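Local coordinates for protein 4-oxalocrotonate tautomerase family enzyme (Burkholderia sp. RPE67, PDB 6VVM) that belongs to the tautomerase superfamily and assembles as a trimer of chains built on a beta-alpha-beta fold, at residues Thr2-Pro8 with Leu61-Ile67; Lys16-Ile20 with Ile40-Glu44. All blocks are in the same frame, centred on the assembly; numbering follows the deposited sequence.

Contact 1 (Thr2-Pro8 with Leu61-Ile67); sequences TLEVYLP and LPVIIAI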
loop_
_atom_site.group_PDB
_atom_site.type_symbol
_atom_site.label_atom_id
_atom_site.label_comp_id
_atom_site.label_asym_id
_atom_site.label_seq_id
_atom_site.Cartn_x
_atom_site.Cartn_y
_atom_site.Cartn_z
ATOM N N THR A 2 9.720 5.650 -2.559
ATOM C CA THR A 2 9.013 4.571 -3.229
ATOM C C THR A 2 7.654 5.106 -3.661
ATOM O O THR A 2 6.855 5.522 -2.819
ATOM C CB THR A 2 8.833 3.349 -2.319
ATOM O OG1 THR A 2 10.107 2.825 -1.918
ATOM C CG2 THR A 2 8.054 2.274 -3.056
ATOM N N LEU A 3 7.406 5.113 -4.966
ATOM C CA LEU A 3 6.137 5.563 -5.518
ATOM C C LEU A 3 5.324 4.363 -5.984
ATOM O O LEU A 3 5.860 3.426 -6.584
ATOM C CB LEU A 3 6.336 6.524 -6.694
ATOM C CG LEU A 3 7.371 7.640 -6.549
ATOM C CD1 LEU A 3 7.260 8.577 -7.739
ATOM C CD2 LEU A 3 7.145 8.385 -5.225
ATOM N N GLU A 4 4.021 4.401 -5.731
ATOM C CA GLU A 4 3.123 3.386 -6.262
ATOM C C GLU A 4 2.006 4.119 -6.981
ATOM O O GLU A 4 1.344 4.978 -6.387
ATOM C CB GLU A 4 2.574 2.452 -5.165
ATOM C CG GLU A 4 1.445 1.555 -5.703
ATOM C CD GLU A 4 1.027 0.400 -4.804
ATOM O OE1 GLU A 4 1.243 0.452 -3.570
ATOM O OE2 GLU A 4 0.467 -0.574 -5.360
ATOM N N VAL A 5 1.828 3.821 -8.265
ATOM C CA VAL A 5 0.784 4.435 -9.067
ATOM C C VAL A 5 -0.291 3.399 -9.362
ATOM O O VAL A 5 -0.024 2.366 -9.990
ATOM C CB VAL A 5 1.337 5.035 -10.366
ATOM C CG1 VAL A 5 0.242 5.797 -11.075
ATOM C CG2 VAL A 5 2.519 5.936 -10.055
ATOM N N TYR A 6 -1.506 3.686 -8.921
ATOM C CA TYR A 6 -2.689 2.943 -9.336
ATOM C C TYR A 6 -3.208 3.526 -10.648
ATOM O O TYR A 6 -3.550 4.717 -10.718
ATOM C CB TYR A 6 -3.756 3.006 -8.253
ATOM C CG TYR A 6 -3.453 2.110 -7.082
ATOM C CD1 TYR A 6 -2.642 2.543 -6.039
ATOM C CD2 TYR A 6 -3.965 0.825 -7.029
ATOM C CE1 TYR A 6 -2.368 1.727 -4.969
ATOM C CE2 TYR A 6 -3.705 -0.002 -5.962
ATOM C CZ TYR A 6 -2.909 0.448 -4.935
ATOM O OH TYR A 6 -2.662 -0.394 -3.878
ATOM N N LEU A 7 -3.222 2.706 -11.689
ATOM C CA LEU A 7 -3.639 3.138 -13.015
ATOM C C LEU A 7 -4.449 2.032 -13.674
ATOM O O LEU A 7 -4.391 0.872 -13.253
ATOM C CB LEU A 7 -2.431 3.541 -13.882
ATOM C CG LEU A 7 -1.474 2.503 -14.478
ATOM C CD1 LEU A 7 -0.400 3.217 -15.312
ATOM C CD2 LEU A 7 -0.814 1.640 -13.399
ATOM N N PRO A 8 -5.259 2.366 -14.671
ATOM C CA PRO A 8 -6.038 1.338 -15.357
ATOM C C PRO A 8 -5.180 0.570 -16.350
ATOM O O PRO A 8 -4.098 1.004 -16.741
ATOM C CB PRO A 8 -7.127 2.134 -16.088
ATOM C CG PRO A 8 -6.974 3.567 -15.633
ATOM C CD PRO A 8 -5.558 3.716 -15.185
ATOM N N LEU A 61 -8.836 6.796 -11.214
ATOM C CA LEU A 61 -7.390 6.825 -11.249
ATOM C C LEU A 61 -6.924 8.013 -12.076
ATOM O O LEU A 61 -7.688 8.553 -12.883
ATOM C CB LEU A 61 -6.874 5.504 -11.835
ATOM C CG LEU A 61 -7.425 4.303 -11.028
ATOM C CD1 LEU A 61 -6.786 2.991 -11.426
ATOM C CD2 LEU A 61 -7.277 4.517 -9.532
ATOM N N PRO A 62 -5.667 8.454 -11.911
ATOM C CA PRO A 62 -4.622 7.809 -11.095
ATOM C C PRO A 62 -4.507 8.251 -9.632
ATOM O O PRO A 62 -4.754 9.402 -9.293
ATOM C CB PRO A 62 -3.339 8.171 -11.844
ATOM C CG PRO A 62 -3.627 9.513 -12.447
ATOM C CD PRO A 62 -5.147 9.631 -12.636
ATOM N N VAL A 63 -4.119 7.307 -8.780
ATOM C CA VAL A 63 -3.804 7.566 -7.380
ATOM C C VAL A 63 -2.330 7.239 -7.182
ATOM O O VAL A 63 -1.885 6.136 -7.512
ATOM C CB VAL A 63 -4.684 6.736 -6.434
ATOM C CG1 VAL A 63 -4.201 6.885 -4.983
ATOM C CG2 VAL A 63 -6.157 7.151 -6.586
ATOM N N ILE A 64 -1.568 8.201 -6.682
ATOM C CA ILE A 64 -0.137 8.019 -6.459
ATOM C C ILE A 64 0.114 8.021 -4.962
ATOM O O ILE A 64 -0.231 8.987 -4.272
ATOM C CB ILE A 64 0.698 9.108 -7.150
ATOM C CG1 ILE A 64 0.375 9.208 -8.647
ATOM C CG2 ILE A 64 2.170 8.795 -6.966
ATOM C CD1 ILE A 64 -0.653 10.313 -9.018
ATOM N N ILE A 65 0.722 6.949 -4.460
ATOM C CA ILE A 65 1.206 6.900 -3.091
ATOM C C ILE A 65 2.713 7.085 -3.123
ATOM O O ILE A 65 3.417 6.367 -3.849
ATOM C CB ILE A 65 0.822 5.578 -2.409
ATOM C CG1 ILE A 65 -0.699 5.414 -2.404
ATOM C CG2 ILE A 65 1.401 5.502 -1.002
ATOM C CD1 ILE A 65 -1.164 4.005 -2.068
ATOM N N ALA A 66 3.202 8.055 -2.361
ATOM C CA ALA A 66 4.623 8.379 -2.293
ATOM C C ALA A 66 5.088 8.184 -0.863
ATOM O O ALA A 66 4.587 8.849 0.049
ATOM C CB ALA A 66 4.892 9.815 -2.747
ATOM N N ILE A 67 6.048 7.285 -0.674
ATOM C CA ILE A 67 6.579 6.951 0.638
ATOM C C ILE A 67 7.963 7.565 0.781
ATOM O O ILE A 67 8.880 7.232 0.019
ATOM C CB ILE A 67 6.625 5.435 0.845
ATOM C CG1 ILE A 67 5.210 4.871 0.656
ATOM C CG2 ILE A 67 7.194 5.120 2.221
ATOM C CD1 ILE A 67 5.071 3.392 0.945
HETATM O O HOH W 1 4.461 3.972 -2.548
#

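Contact 2 (Lys16-Ile20 with Ile40-Glu44); sequences KASLI and ILLTE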
loop_
_atom_site.group_PDB
_atom_site.type_symbol
_atom_site.label_atom_id
_atom_site.label_comp_id
_atom_site.label_asym_id
_atom_site.label_seq_id
_atom_site.Cartn_x
_atom_site.Cartn_y
_atom_site.Cartn_z
ATOM N N LYS A 16 4.168 3.451 -20.099
ATOM C CA LYS A 16 4.549 3.161 -18.722
ATOM C C LYS A 16 6.008 3.525 -18.476
ATOM O O LYS A 16 6.348 4.093 -17.434
ATOM C CB LYS A 16 4.293 1.690 -18.406
ATOM C CG LYS A 16 2.815 1.329 -18.437
ATOM C CD LYS A 16 2.569 -0.051 -17.858
ATOM C CE LYS A 16 2.576 -1.135 -18.916
ATOM N NZ LYS A 16 1.731 -2.293 -18.418
ATOM N N ALA A 17 6.886 3.205 -19.431
ATOM C CA ALA A 17 8.277 3.639 -19.327
ATOM C C ALA A 17 8.392 5.165 -19.293
ATOM O O ALA A 17 9.212 5.714 -18.548
ATOM C CB ALA A 17 9.089 3.058 -20.490
ATOM N N SER A 18 7.568 5.873 -20.071
ATOM C CA SER A 18 7.623 7.336 -20.030
ATOM C C SER A 18 7.034 7.870 -18.727
ATOM O O SER A 18 7.460 8.915 -18.227
ATOM C CB SER A 18 6.899 7.927 -21.243
ATOM O OG SER A 18 6.715 9.323 -21.094
ATOM N N LEU A 19 6.096 7.140 -18.132
ATOM C CA LEU A 19 5.588 7.551 -16.828
ATOM C C LEU A 19 6.637 7.364 -15.741
ATOM O O LEU A 19 6.778 8.223 -14.862
ATOM C CB LEU A 19 4.332 6.755 -16.488
ATOM C CG LEU A 19 3.737 7.069 -15.110
ATOM C CD1 LEU A 19 3.179 8.477 -15.081
ATOM C CD2 LEU A 19 2.641 6.047 -14.738
ATOM N N ILE A 20 7.359 6.233 -15.765
ATOM C CA ILE A 20 8.411 5.993 -14.785
ATOM C C ILE A 20 9.488 7.056 -14.928
ATOM O O ILE A 20 9.998 7.591 -13.939
ATOM C CB ILE A 20 8.987 4.568 -14.937
ATOM C CG1 ILE A 20 8.069 3.526 -14.255
ATOM C CG2 ILE A 20 10.416 4.506 -14.370
ATOM C CD1 ILE A 20 8.139 2.133 -14.866
ATOM N N ILE A 40 9.798 2.895 -8.330
ATOM C CA ILE A 40 8.399 3.042 -8.724
ATOM C C ILE A 40 7.771 1.678 -8.964
ATOM O O ILE A 40 8.356 0.817 -9.628
ATOM C CB ILE A 40 8.260 3.921 -9.982
ATOM C CG1 ILE A 40 8.852 5.307 -9.716
ATOM C CG2 ILE A 40 6.784 4.023 -10.428
ATOM C CD1 ILE A 40 8.876 6.172 -10.909
ATOM N N LEU A 41 6.547 1.497 -8.487
ATOM C CA LEU A 41 5.747 0.353 -8.894
ATOM C C LEU A 41 4.437 0.866 -9.451
ATOM O O LEU A 41 3.773 1.695 -8.821
ATOM C CB LEU A 41 5.489 -0.638 -7.742
ATOM C CG LEU A 41 4.890 -0.179 -6.410
ATOM C CD1 LEU A 41 4.072 -1.336 -5.751
ATOM C CD2 LEU A 41 5.981 0.291 -5.465
ATOM N N LEU A 42 4.097 0.410 -10.649
ATOM C CA LEU A 42 2.810 0.690 -11.265
ATOM C C LEU A 42 1.892 -0.488 -10.970
ATOM O O LEU A 42 2.270 -1.639 -11.207
ATOM C CB LEU A 42 2.941 0.893 -12.774
ATOM C CG LEU A 42 3.999 1.930 -13.164
ATOM C CD1 LEU A 42 4.143 1.995 -14.676
ATOM C CD2 LEU A 42 3.633 3.281 -12.563
ATOM N N THR A 43 0.714 -0.202 -10.427
ATOM C CA THR A 43 -0.264 -1.235 -10.081
ATOM C C THR A 43 -1.457 -1.070 -11.016
ATOM O O THR A 43 -2.329 -0.221 -10.793
ATOM C CB THR A 43 -0.653 -1.139 -8.607
ATOM O OG1 THR A 43 0.499 -1.420 -7.799
ATOM C CG2 THR A 43 -1.757 -2.171 -8.264
ATOM N N GLU A 44 -1.457 -1.848 -12.097
ATOM C CA GLU A 44 -2.530 -1.816 -13.079
ATOM C C GLU A 44 -3.751 -2.551 -12.538
ATOM O O GLU A 44 -3.626 -3.651 -12.003
ATOM C CB GLU A 44 -2.089 -2.502 -14.372
ATOM C CG GLU A 44 -1.362 -1.651 -15.362
ATOM C CD GLU A 44 -1.168 -2.378 -16.685
ATOM O OE1 GLU A 44 -1.528 -3.578 -16.778
ATOM O OE2 GLU A 44 -0.666 -1.747 -17.628
#

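Contact 1 (Thr2-Pro8 with Leu61-Ile67)
With its first torsion at -76°, Tyr-6 sets CG beside the backbone N and brings the ring edge toward strand 63-69, where CE1 lies 3.9 Å from Ile-65 CD1; Ile-65 meets it by turning CG1 beside its own N (chi1 -59°) and running on extended. Val-63 O also lies near the ring plane, at the edge. These residues belong to the antiparallel pairing of the two central strands in a tautomerase-superfamily sheet, the segment directions differing by 168°. Thr-2/Ile-67, Glu-4/Ile-65 and Tyr-6/Val-63 are hydrogen-bonded pairs. Glu-4 N to Ile-65 O and Ile-65 N to Glu-4 O are both 2.8 Å, whereas Val-63 N to Tyr-6 O stretches to 3.3 Å where the ladder ends. On the opposite face, Leu-3 CD2 rests 3.6 Å from Ala-66 CB beside Val-5 and Ile-64; Leu-84 and Ser-88 of helix 74-92 cover that face. The Tyr-6 face turns to the other subunits: Ile-65 packs on Ile-65 of the second subunit, and Glu-4 OE2 is hydrogen-bonded to Thr-43 OG1 of its own chain and salt-bridged to Lys-104 NZ of the third subunit. Past the ladder, a cis peptide precedes Pro-62, and Leu-61 CD1 reaches 3.4 Å from Leu-7 C.

Contact 2 (Lys16-Ile20 with Ile40-Glu44)
Helix segment 16-20 runs over strand segment 40-44 with their axes 10.0 Å apart at closest approach and their N-to-C directions at 139°, the packing of a helix on the sheet within a beta-alpha-beta unit. Leu-42 fills the middle of the interface. Its two methyls divide the work: CD1 lies 3.7 Å from Lys-16 CB and 4.0 Å from Ile-20 CD1, while CD2 meets Leu-19 CD2 at 3.7 Å. Leu-19 places CG opposite its backbone N, which carries that methyl inward from the helix. Two residues back along the strand, Ile-40 and Ile-20 pass one another head to tail; Ile-40 CD1 approaches Ile-20 O to 3.5 Å, and this carbonyl also accepts a hydrogen bond from Thr-24 OG1. At the other end, the aliphatic part of Lys-16 passes slantwise over Leu-42 CD1 and then bends at chi3 (-93°), bringing NZ 2.6 Å from Glu-44 OE2 in a salt bridge. NZ comes to OE2 from above the carboxylate plane, 55° out of it. Asp-110 OD1 of the third subunit forms a second salt bridge with the ammonium group. Leu-19 also touches Val-91 of helix 74-92, while strand 39-45 is bonded to strand 2-8 along one edge and, through Ile-40 and Leu-41, continues the sheet into a strand of the third subunit.

Strand 2-8 carries contact 1 along one edge and pairs in parallel with strand 39-45 of contact 2 along the other, so both contacts belong to one sheet, their centres about 9 Å apart. The join is direct: Val-5 O lies 2.7 Å from Thr-43 N, a probable hydrogen bond. Apolar packing continues on the helix-covered face, where Val-5 CB is 3.6 Å from Leu-42 CD2. On the other face Glu-4 OE2 and Thr-43 OG1, 2.6 Å apart, link them through a hydrogen bond. In sequence, the chain between the two strands of contact 1 contains the whole of contact 2. Both contacts touch the third subunit.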